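Local structure of ABC transporter (Caldanaerobius, 4G68) at residues D175-V180 with G301-A306; L376-L381 with P396-I401; E338-T343 with V413-I418. The protein binds a xylose trisaccharide and probably serves as the solute-binding component of an ABC transporter for xylan-derived sugars. All coordinates share one frame; numbering follows the deposited sequence.

After the N-terminal strands and helices the chain enters strand 168-184. It returns 121 residues later, mostly through helices, and the turn 301-306 closes contact 1 on that strand. Contact 1 is complete before the other two begin. The lead into strand 341-349, 338-343, then opens contact 3. Helix 356-377 follows, and its C-terminal end meets helix 396-406 in contact 2. Only then does 413-418 come back to close contact 3, so contact 2 lies wholly within that loop. Strand 168-184 joins all three: Q176 pairs with L381 of contact 2, and Q177 with G342 of contact 3. The bound sugar chain runs past all three contacts.

Contact 1 (D175-V180 with G301-A306); sequences DQQASV and GGNFDA. With XYP (beta-D-xylopyranose), chain D; XYP (beta-D-xylopyranose), chain B.
Q177 and F304 meet with their flat groups inclined, the amide plane turned 63° from the ring. The amide carbon CD of Q177 lies 3.6 Å from CE2 of F304, near the ring edge. The Q177 chain is extended beyond CG, which carries its amide to the sugars. There NE2 of Q177 donates to O5 of the chain D xylose at 3.1 Å. The ring faces have other partners. C4 of the chain B xylose sits over the centre of one ring face, a sugar-on-aromatic stack usual in carbohydrate-binding sites. G302 CA lies against the other face, toward the rim.

Both residues belong to the glycan pocket of this periplasmic-binding-protein fold. The backbones behind them form a short antiparallel pairing of strand 168-184 with the turn after strand 298-300. V180 and G301 are its hydrogen-bonded pair, with V180 N to G301 O at 2.9 Å.

N303 extends this pairing with its side chain. With chi1 at 62°, its amide folds back toward the strand. OD1 of N303 accepts from A178 N at 2.9 Å, the donor standing above the carbonyl plane. N303 N gives a bond back to A178 O. On the other branch, ND2 reaches Q176 O through water 1. V180 packs CG2 on N303 CA at 3.8 Å, and I405 of helix 396-406 touches both V180 and A178.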
loop_
_atom_site.group_PDB
_atom_site.type_symbol
_atom_site.label_atom_id
_atom_site.label_comp_id
_atom_site.label_asym_id
_atom_site.label_seq_id
_atom_site.Cartn_x
_atom_site.Cartn_y
_atom_site.Cartn_z
ATOM N N ASP A 175 2.720 -2.773 -9.954
ATOM C CA ASP A 175 2.263 -3.560 -8.753
ATOM C C ASP A 175 0.867 -3.276 -8.214
ATOM O O ASP A 175 0.258 -2.223 -8.529
ATOM C CB ASP A 175 3.337 -3.789 -7.647
ATOM C CG ASP A 175 3.625 -2.582 -6.780
ATOM O OD1 ASP A 175 2.917 -1.612 -6.784
ATOM O OD2 ASP A 175 4.656 -2.618 -6.054
ATOM N N GLN A 176 0.356 -4.252 -7.467
ATOM C CA GLN A 176 -0.951 -4.163 -6.840
ATOM C C GLN A 176 -0.760 -4.221 -5.343
ATOM O O GLN A 176 0.237 -4.808 -4.828
ATOM C CB GLN A 176 -1.890 -5.326 -7.175
ATOM C CG GLN A 176 -1.968 -5.770 -8.620
ATOM C CD GLN A 176 -2.745 -7.041 -8.696
ATOM O OE1 GLN A 176 -3.557 -7.338 -7.780
ATOM N NE2 GLN A 176 -2.540 -7.815 -9.789
ATOM N N GLN A 177 -1.680 -3.570 -4.653
ATOM C CA GLN A 177 -1.640 -3.605 -3.203
ATOM C C GLN A 177 -2.863 -4.387 -2.672
ATOM O O GLN A 177 -3.892 -4.486 -3.346
ATOM C CB GLN A 177 -1.708 -2.157 -2.664
ATOM C CG GLN A 177 -0.387 -1.404 -2.961
ATOM C CD GLN A 177 -0.373 -0.048 -2.266
ATOM O OE1 GLN A 177 -1.365 0.361 -1.625
ATOM N NE2 GLN A 177 0.758 0.668 -2.425
ATOM N N ALA A 178 -2.747 -4.950 -1.478
ATOM C CA ALA A 178 -3.884 -5.625 -0.847
ATOM C C ALA A 178 -3.631 -5.565 0.669
ATOM O O ALA A 178 -2.462 -5.667 1.132
ATOM C CB ALA A 178 -3.999 -7.088 -1.305
ATOM N N SER A 179 -4.696 -5.430 1.432
ATOM C CA SER A 179 -4.628 -5.323 2.905
ATOM C C SER A 179 -4.511 -6.730 3.534
ATOM O O SER A 179 -5.293 -7.646 3.173
ATOM C CB SER A 179 -5.850 -4.561 3.422
ATOM O OG SER A 179 -7.085 -5.149 2.913
ATOM N N VAL A 180 -3.576 -6.890 4.447
ATOM C CA VAL A 180 -3.210 -8.223 4.984
ATOM C C VAL A 180 -3.139 -8.059 6.511
ATOM O O VAL A 180 -2.466 -7.179 7.011
ATOM C CB VAL A 180 -1.820 -8.586 4.509
ATOM C CG1 VAL A 180 -1.438 -9.988 5.050
ATOM C CG2 VAL A 180 -1.788 -8.633 2.936
ATOM N N GLY A 301 -1.474 -4.249 7.502
ATOM C CA GLY A 301 -1.218 -3.164 6.541
ATOM C C GLY A 301 -1.081 -3.706 5.138
ATOM O O GLY A 301 -1.742 -4.725 4.793
ATOM N N GLY A 302 -0.158 -3.111 4.370
ATOM C CA GLY A 302 -0.093 -3.536 3.007
ATOM C C GLY A 302 0.662 -4.854 2.877
ATOM O O GLY A 302 1.541 -5.217 3.702
ATOM N N ASN A 303 0.330 -5.573 1.813
ATOM C CA ASN A 303 1.067 -6.751 1.356
ATOM C C ASN A 303 2.536 -6.411 1.099
ATOM O O ASN A 303 3.376 -7.292 1.161
ATOM C CB ASN A 303 0.475 -7.151 -0.012
ATOM C CG ASN A 303 0.669 -6.046 -1.020
ATOM O OD1 ASN A 303 0.061 -4.990 -0.970
ATOM N ND2 ASN A 303 1.592 -6.293 -1.952
ATOM N N PHE A 304 2.850 -5.120 0.871
ATOM C CA PHE A 304 4.226 -4.711 0.546
ATOM C C PHE A 304 5.203 -4.883 1.691
ATOM O O PHE A 304 6.438 -4.948 1.474
ATOM C CB PHE A 304 4.301 -3.274 -0.015
ATOM C CG PHE A 304 3.392 -2.305 0.704
ATOM C CD1 PHE A 304 3.665 -1.854 2.011
ATOM C CD2 PHE A 304 2.248 -1.875 0.086
ATOM C CE1 PHE A 304 2.765 -0.969 2.674
ATOM C CE2 PHE A 304 1.347 -1.024 0.725
ATOM C CZ PHE A 304 1.607 -0.554 2.021
ATOM N N ASP A 305 4.633 -4.928 2.897
ATOM C CA ASP A 305 5.369 -5.153 4.128
ATOM C C ASP A 305 5.824 -6.604 4.305
ATOM O O ASP A 305 6.687 -6.918 5.172
ATOM C CB ASP A 305 4.648 -4.603 5.329
ATOM C CG ASP A 305 4.631 -3.041 5.369
ATOM O OD1 ASP A 305 5.461 -2.384 4.728
ATOM O OD2 ASP A 305 3.738 -2.493 5.987
ATOM N N ALA A 306 5.261 -7.498 3.518
ATOM C CA ALA A 306 5.603 -8.898 3.632
ATOM C C ALA A 306 7.092 -9.115 3.552
ATOM O O ALA A 306 7.646 -9.994 4.251
ATOM C CB ALA A 306 4.920 -9.667 2.526
HETATM C C1 XYP D . 2.318 3.318 0.474
HETATM C C2 XYP D . 2.157 4.829 0.615
HETATM C C3 XYP D . 0.872 5.091 1.409
HETATM C C4 XYP D . -0.339 4.309 0.838
HETATM C C5 XYP D . -0.003 2.820 0.538
HETATM O O2 XYP D . 3.315 5.364 1.222
HETATM O O3 XYP D . 0.653 6.518 1.373
HETATM O O4 XYP D . -1.479 4.363 1.701
HETATM O O5 XYP D . 1.219 2.729 -0.185
HETATM C C1 XYP B . 6.593 0.537 -0.273
HETATM C C2 XYP B . 5.535 0.217 -1.333
HETATM C C3 XYP B . 4.720 1.517 -1.523
HETATM C C4 XYP B . 4.119 1.825 -0.171
HETATM C C5 XYP B . 5.231 1.986 0.885
HETATM O O2 XYP B . 6.232 -0.061 -2.547
HETATM O O3 XYP B . 3.662 1.133 -2.428
HETATM O O4 XYP B . 3.436 3.074 -0.325
HETATM O O5 XYP B . 5.957 0.752 0.945
HETATM O O HOH W 1 2.316 -3.793 -3.385
#

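Contact 2 (L376-L381 with P396-I401); sequences LIATGL and PLEIQI. With XYS (alpha-D-xylopyranose), chain C.
E398 carries the polar part of this contact, reaching from helix 396-406 to the chain just after helix 356-377. Its CG is anti to the backbone N (chi1 170°) and the chain bends at chi2 (81°). This brings the carboxylate against the backbone of A378 and G380. OE2 of E398 comes to 2.7 Å from G380 O, a separation consistent with a proton held on the acid. The other oxygen of E398, OE1, lies 3.4 Å from both CA and CB of A378.

Helix 356-377 ends at I377, and A378 breaks from it with a positive phi of 66°. The chain turns there and runs through T379 and G380 into the short strand 381-382, which pairs with strand 168-184 through Q176. The contact joins a helix end and the following turn to a second helix of this solute-binding fold.

Van der Waals packing surrounds the acid. L381 and E398 run past each other in opposite directions, with CD2 of L381 3.7 Å from OE2 of E398. CB of A378 also touches CB of E398 at 4.0 Å. The apolar pair is L381 with I401. CD1 of L381 meets CG2 of I401 at 3.9 Å, and these two side chains cross at a slant.

Sugar contact comes from the turn. The CB bond of T379 leads away from 396-401, and its CG2 lies 3.5 Å from O5 of the alpha-xylose. OG1 of T379 is hydrogen-bonded to D374.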
loop_
_atom_site.group_PDB
_atom_site.type_symbol
_atom_site.label_atom_id
_atom_site.label_comp_id
_atom_site.label_asym_id
_atom_site.label_seq_id
_atom_site.Cartn_x
_atom_site.Cartn_y
_atom_site.Cartn_z
ATOM N N LEU A 376 8.870 -12.147 -6.415
ATOM C CA LEU A 376 9.915 -13.021 -5.826
ATOM C C LEU A 376 10.314 -12.673 -4.424
ATOM O O LEU A 376 10.644 -13.584 -3.638
ATOM C CB LEU A 376 11.177 -13.024 -6.705
ATOM C CG LEU A 376 11.035 -13.773 -8.061
ATOM C CD1 LEU A 376 12.276 -13.449 -8.873
ATOM C CD2 LEU A 376 10.845 -15.268 -7.841
ATOM N N ILE A 377 10.395 -11.382 -4.075
ATOM C CA ILE A 377 10.824 -11.047 -2.704
ATOM C C ILE A 377 9.693 -10.570 -1.740
ATOM O O ILE A 377 9.970 -10.219 -0.582
ATOM C CB ILE A 377 11.990 -10.046 -2.651
ATOM C CG1 ILE A 377 11.622 -8.710 -3.270
ATOM C CG2 ILE A 377 13.246 -10.638 -3.324
ATOM C CD1 ILE A 377 12.718 -7.661 -3.125
ATOM N N ALA A 378 8.450 -10.540 -2.246
ATOM C CA ALA A 378 7.260 -10.158 -1.506
ATOM C C ALA A 378 7.232 -8.692 -1.068
ATOM O O ALA A 378 6.590 -8.338 -0.103
ATOM C CB ALA A 378 6.925 -11.118 -0.311
ATOM N N THR A 379 7.824 -7.815 -1.866
ATOM C CA THR A 379 7.686 -6.381 -1.650
ATOM C C THR A 379 6.458 -5.853 -2.414
ATOM O O THR A 379 6.119 -4.690 -2.295
ATOM C CB THR A 379 8.924 -5.612 -2.195
ATOM O OG1 THR A 379 9.286 -6.133 -3.449
ATOM C CG2 THR A 379 10.125 -5.784 -1.254
ATOM N N GLY A 380 5.776 -6.707 -3.163
ATOM C CA GLY A 380 4.530 -6.250 -3.803
ATOM C C GLY A 380 3.827 -7.391 -4.477
ATOM O O GLY A 380 4.359 -8.498 -4.450
ATOM N N LEU A 381 2.604 -7.147 -4.984
ATOM C CA LEU A 381 1.871 -8.164 -5.758
ATOM C C LEU A 381 2.028 -7.767 -7.229
ATOM O O LEU A 381 1.817 -6.651 -7.580
ATOM C CB LEU A 381 0.405 -8.235 -5.297
ATOM C CG LEU A 381 0.196 -8.853 -3.888
ATOM C CD1 LEU A 381 -1.202 -8.439 -3.379
ATOM C CD2 LEU A 381 0.247 -10.372 -4.076
ATOM N N PRO A 396 6.097 -18.637 0.280
ATOM C CA PRO A 396 4.772 -19.074 0.648
ATOM C C PRO A 396 3.878 -17.947 1.163
ATOM O O PRO A 396 2.660 -18.027 0.993
ATOM C CB PRO A 396 5.035 -20.133 1.737
ATOM C CG PRO A 396 6.412 -20.662 1.415
ATOM C CD PRO A 396 7.169 -19.509 0.862
ATOM N N LEU A 397 4.458 -16.938 1.849
ATOM C CA LEU A 397 3.592 -15.841 2.357
ATOM C C LEU A 397 2.992 -15.035 1.206
ATOM O O LEU A 397 1.884 -14.542 1.310
ATOM C CB LEU A 397 4.370 -14.961 3.347
ATOM C CG LEU A 397 3.615 -13.846 4.039
ATOM C CD1 LEU A 397 2.534 -14.404 4.994
ATOM C CD2 LEU A 397 4.627 -13.028 4.871
ATOM N N GLU A 398 3.763 -14.855 0.124
ATOM C CA GLU A 398 3.287 -14.064 -1.011
ATOM C C GLU A 398 2.137 -14.829 -1.692
ATOM O O GLU A 398 1.107 -14.261 -2.084
ATOM C CB GLU A 398 4.490 -13.860 -1.942
ATOM C CG GLU A 398 4.173 -13.259 -3.308
ATOM C CD GLU A 398 4.023 -11.754 -3.291
ATOM O OE1 GLU A 398 4.097 -11.176 -2.180
ATOM O OE2 GLU A 398 3.820 -11.160 -4.389
ATOM N N ILE A 399 2.322 -16.140 -1.775
ATOM C CA ILE A 399 1.299 -17.009 -2.381
ATOM C C ILE A 399 0.056 -16.993 -1.502
ATOM O O ILE A 399 -1.085 -16.871 -2.016
ATOM C CB ILE A 399 1.824 -18.434 -2.550
ATOM C CG1 ILE A 399 2.849 -18.484 -3.678
ATOM C CG2 ILE A 399 0.714 -19.380 -2.879
ATOM C CD1 ILE A 399 3.777 -19.685 -3.598
ATOM N N GLN A 400 0.274 -17.134 -0.207
ATOM C CA GLN A 400 -0.817 -17.013 0.740
ATOM C C GLN A 400 -1.586 -15.682 0.667
ATOM O O GLN A 400 -2.821 -15.644 0.824
ATOM C CB GLN A 400 -0.316 -17.296 2.152
ATOM C CG GLN A 400 -1.455 -17.576 3.143
ATOM C CD GLN A 400 -0.957 -18.104 4.434
ATOM O OE1 GLN A 400 -1.392 -19.219 4.859
ATOM N NE2 GLN A 400 -0.040 -17.407 5.071
ATOM N N ILE A 401 -0.865 -14.563 0.501
ATOM C CA ILE A 401 -1.582 -13.287 0.292
ATOM C C ILE A 401 -2.525 -13.404 -0.902
ATOM O O ILE A 401 -3.667 -12.970 -0.835
ATOM C CB ILE A 401 -0.610 -12.066 0.170
ATOM C CG1 ILE A 401 -0.042 -11.789 1.573
ATOM C CG2 ILE A 401 -1.350 -10.812 -0.283
ATOM C CD1 ILE A 401 1.161 -10.833 1.577
HETATM C C1 XYS C . 11.369 -1.520 0.189
HETATM C C2 XYS C . 10.900 -0.128 0.672
HETATM C C3 XYS C . 9.395 -0.024 0.962
HETATM C C4 XYS C . 8.582 -0.742 -0.129
HETATM C C5 XYS C . 9.070 -2.183 -0.280
HETATM O O1 XYS C . 12.500 -2.030 0.820
HETATM O O2 XYS C . 11.613 0.435 1.704
HETATM O O3 XYS C . 9.096 1.321 1.063
HETATM O O4 XYS C . 7.186 -0.581 -0.032
HETATM O O5 XYS C . 10.372 -2.460 -0.056
#

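Contact 3 (E338-T343 with V413-I418); sequences EYIGGT and VPAWDI. With XYP (beta-D-xylopyranose), chain D.
I340 has CG2 anti to its backbone N and CG1 beside that N (chi1 -65°). This setting sends CD1 toward V413 and CG2 toward A415. A bend at chi2, -66°, turns CD1 of I340 onto CG1 of V413 at 3.7 Å. V413 holds that CG1 between its own backbone N and carbonyl carbon (chi1 63°). The two side chains lie side by side and point the same way. The CG2 branch of I340 packs on the backbone N of A415 at 3.6 Å and on its CB.

Behind these side chains, I340 and V413 form a parallel bridge, which lies just before the sugar-binding residues of 413-418. V413 N donates to Y339 O at 3.2 Å. G341 N donates to V413 O at 2.9 Å, from above the carbonyl plane. CA of I340 adds a CH...O contact to the same V413 oxygen. P414 has no N-H to continue the pairing, and its CG and CD rest on G341 O. At the backbone angles of G341 and G342 a CB would run into the preceding carbonyl oxygen.

A415 follows as the N-cap residue of helix 416-419, and that helix supplies D417 and I418, which meet the sugar. The two carboxylate oxygens of D417 each accept from a different hydroxyl of the chain D xylose: OD1 from O4 and OD2 from O3, both at 2.6 Å. CB of A415 lies 3.5 Å from O4 of the chain D xylose. I418 places CG1 and CD1 against C4 of the ring. W229 and K107 are among the other residues hydrogen-bonded to the bound xyloses.

The nearby helix N-terminus would probably favour the negative charge of D417. Its paired acceptors match the adjacent O3 and O4 hydroxyls of the sugar.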
loop_
_atom_site.group_PDB
_atom_site.type_symbol
_atom_site.label_atom_id
_atom_site.label_comp_id
_atom_site.label_asym_id
_atom_site.label_seq_id
_atom_site.Cartn_x
_atom_site.Cartn_y
_atom_site.Cartn_z
ATOM N N GLU A 338 -13.991 -8.096 0.655
ATOM C CA GLU A 338 -13.527 -6.805 0.135
ATOM C C GLU A 338 -12.186 -6.493 0.724
ATOM O O GLU A 338 -11.919 -6.798 1.909
ATOM C CB GLU A 338 -14.556 -5.652 0.389
ATOM C CG GLU A 338 -15.960 -5.934 -0.169
ATOM C CD GLU A 338 -17.033 -4.852 0.157
ATOM O OE1 GLU A 338 -17.073 -4.322 1.215
ATOM O OE2 GLU A 338 -17.938 -4.580 -0.658
ATOM N N TYR A 339 -11.311 -5.870 -0.050
ATOM C CA TYR A 339 -10.043 -5.416 0.550
ATOM C C TYR A 339 -9.646 -3.973 0.187
ATOM O O TYR A 339 -10.121 -3.392 -0.790
ATOM C CB TYR A 339 -8.920 -6.442 0.325
ATOM C CG TYR A 339 -8.517 -6.562 -1.122
ATOM C CD1 TYR A 339 -9.196 -7.477 -1.978
ATOM C CD2 TYR A 339 -7.509 -5.735 -1.683
ATOM C CE1 TYR A 339 -8.817 -7.612 -3.319
ATOM C CE2 TYR A 339 -7.103 -5.890 -3.000
ATOM C CZ TYR A 339 -7.813 -6.777 -3.837
ATOM O OH TYR A 339 -7.441 -6.910 -5.159
ATOM N N ILE A 340 -8.736 -3.415 0.986
ATOM C CA ILE A 340 -8.077 -2.127 0.649
ATOM C C ILE A 340 -6.876 -2.460 -0.245
ATOM O O ILE A 340 -5.988 -3.232 0.140
ATOM C CB ILE A 340 -7.611 -1.432 1.933
ATOM C CG1 ILE A 340 -8.827 -1.044 2.796
ATOM C CG2 ILE A 340 -6.701 -0.176 1.632
ATOM C CD1 ILE A 340 -9.700 0.029 2.124
ATOM N N GLY A 341 -6.905 -1.923 -1.451
ATOM C CA GLY A 341 -5.801 -2.075 -2.363
ATOM C C GLY A 341 -6.233 -1.784 -3.792
ATOM O O GLY A 341 -7.145 -0.985 -4.045
ATOM N N GLY A 342 -5.590 -2.473 -4.729
ATOM C CA GLY A 342 -5.912 -2.340 -6.177
ATOM C C GLY A 342 -4.579 -2.152 -6.911
ATOM O O GLY A 342 -3.506 -2.185 -6.322
ATOM N N THR A 343 -4.655 -1.956 -8.233
ATOM C CA THR A 343 -3.388 -1.827 -8.987
ATOM C C THR A 343 -2.993 -0.397 -8.944
ATOM O O THR A 343 -3.549 0.399 -9.665
ATOM C CB THR A 343 -3.543 -2.338 -10.454
ATOM O OG1 THR A 343 -3.901 -3.742 -10.386
ATOM C CG2 THR A 343 -2.169 -2.269 -11.170
ATOM N N VAL A 413 -10.872 -1.141 -2.871
ATOM C CA VAL A 413 -10.734 0.310 -3.041
ATOM C C VAL A 413 -9.372 0.660 -2.478
ATOM O O VAL A 413 -8.983 0.062 -1.502
ATOM C CB VAL A 413 -11.886 1.115 -2.279
ATOM C CG1 VAL A 413 -11.870 0.917 -0.749
ATOM C CG2 VAL A 413 -11.806 2.574 -2.653
ATOM N N PRO A 414 -8.629 1.572 -3.131
ATOM C CA PRO A 414 -7.263 1.959 -2.688
ATOM C C PRO A 414 -7.313 2.651 -1.340
ATOM O O PRO A 414 -8.353 3.263 -0.991
ATOM C CB PRO A 414 -6.831 2.973 -3.745
ATOM C CG PRO A 414 -7.533 2.475 -4.990
ATOM C CD PRO A 414 -8.888 2.078 -4.486
ATOM N N ALA A 415 -6.197 2.599 -0.619
ATOM C CA ALA A 415 -6.129 3.357 0.657
ATOM C C ALA A 415 -6.472 4.810 0.411
ATOM O O ALA A 415 -6.180 5.340 -0.669
ATOM C CB ALA A 415 -4.735 3.243 1.182
ATOM N N TRP A 416 -7.126 5.472 1.371
ATOM C CA TRP A 416 -7.767 6.692 1.054
ATOM C C TRP A 416 -6.771 7.793 0.713
ATOM O O TRP A 416 -7.140 8.764 0.056
ATOM C CB TRP A 416 -8.660 7.155 2.215
ATOM C CG TRP A 416 -9.881 6.271 2.403
ATOM C CD1 TRP A 416 -10.108 4.930 1.976
ATOM C CD2 TRP A 416 -11.070 6.644 3.151
ATOM N NE1 TRP A 416 -11.325 4.502 2.437
ATOM C CE2 TRP A 416 -11.943 5.479 3.161
ATOM C CE3 TRP A 416 -11.465 7.808 3.833
ATOM C CZ2 TRP A 416 -13.212 5.500 3.790
ATOM C CZ3 TRP A 416 -12.713 7.802 4.470
ATOM C CH2 TRP A 416 -13.562 6.678 4.438
ATOM N N ASP A 417 -5.530 7.720 1.208
ATOM C CA ASP A 417 -4.547 8.781 0.886
ATOM C C ASP A 417 -3.879 8.609 -0.498
ATOM O O ASP A 417 -3.079 9.487 -0.881
ATOM C CB ASP A 417 -3.442 8.862 1.939
ATOM C CG ASP A 417 -2.545 7.585 1.967
ATOM O OD1 ASP A 417 -2.950 6.505 1.435
ATOM O OD2 ASP A 417 -1.402 7.696 2.513
ATOM N N ILE A 418 -4.255 7.558 -1.239
ATOM C CA ILE A 418 -3.903 7.404 -2.636
ATOM C C ILE A 418 -5.162 7.728 -3.474
ATOM O O ILE A 418 -5.075 8.072 -4.627
ATOM C CB ILE A 418 -3.573 5.894 -2.970
ATOM C CG1 ILE A 418 -2.409 5.405 -2.229
ATOM C CG2 ILE A 418 -3.418 5.631 -4.482
ATOM C CD1 ILE A 418 -2.054 3.951 -2.602
HETATM C C1 XYP D . 2.318 3.318 0.474
HETATM C C2 XYP D . 2.157 4.829 0.615
HETATM C C3 XYP D . 0.872 5.091 1.409
HETATM C C4 XYP D . -0.339 4.309 0.838
HETATM C C5 XYP D . -0.003 2.820 0.538
HETATM O O2 XYP D . 3.315 5.364 1.222
HETATM O O3 XYP D . 0.653 6.518 1.373
HETATM O O4 XYP D . -1.479 4.363 1.701
HETATM O O5 XYP D . 1.219 2.729 -0.185
#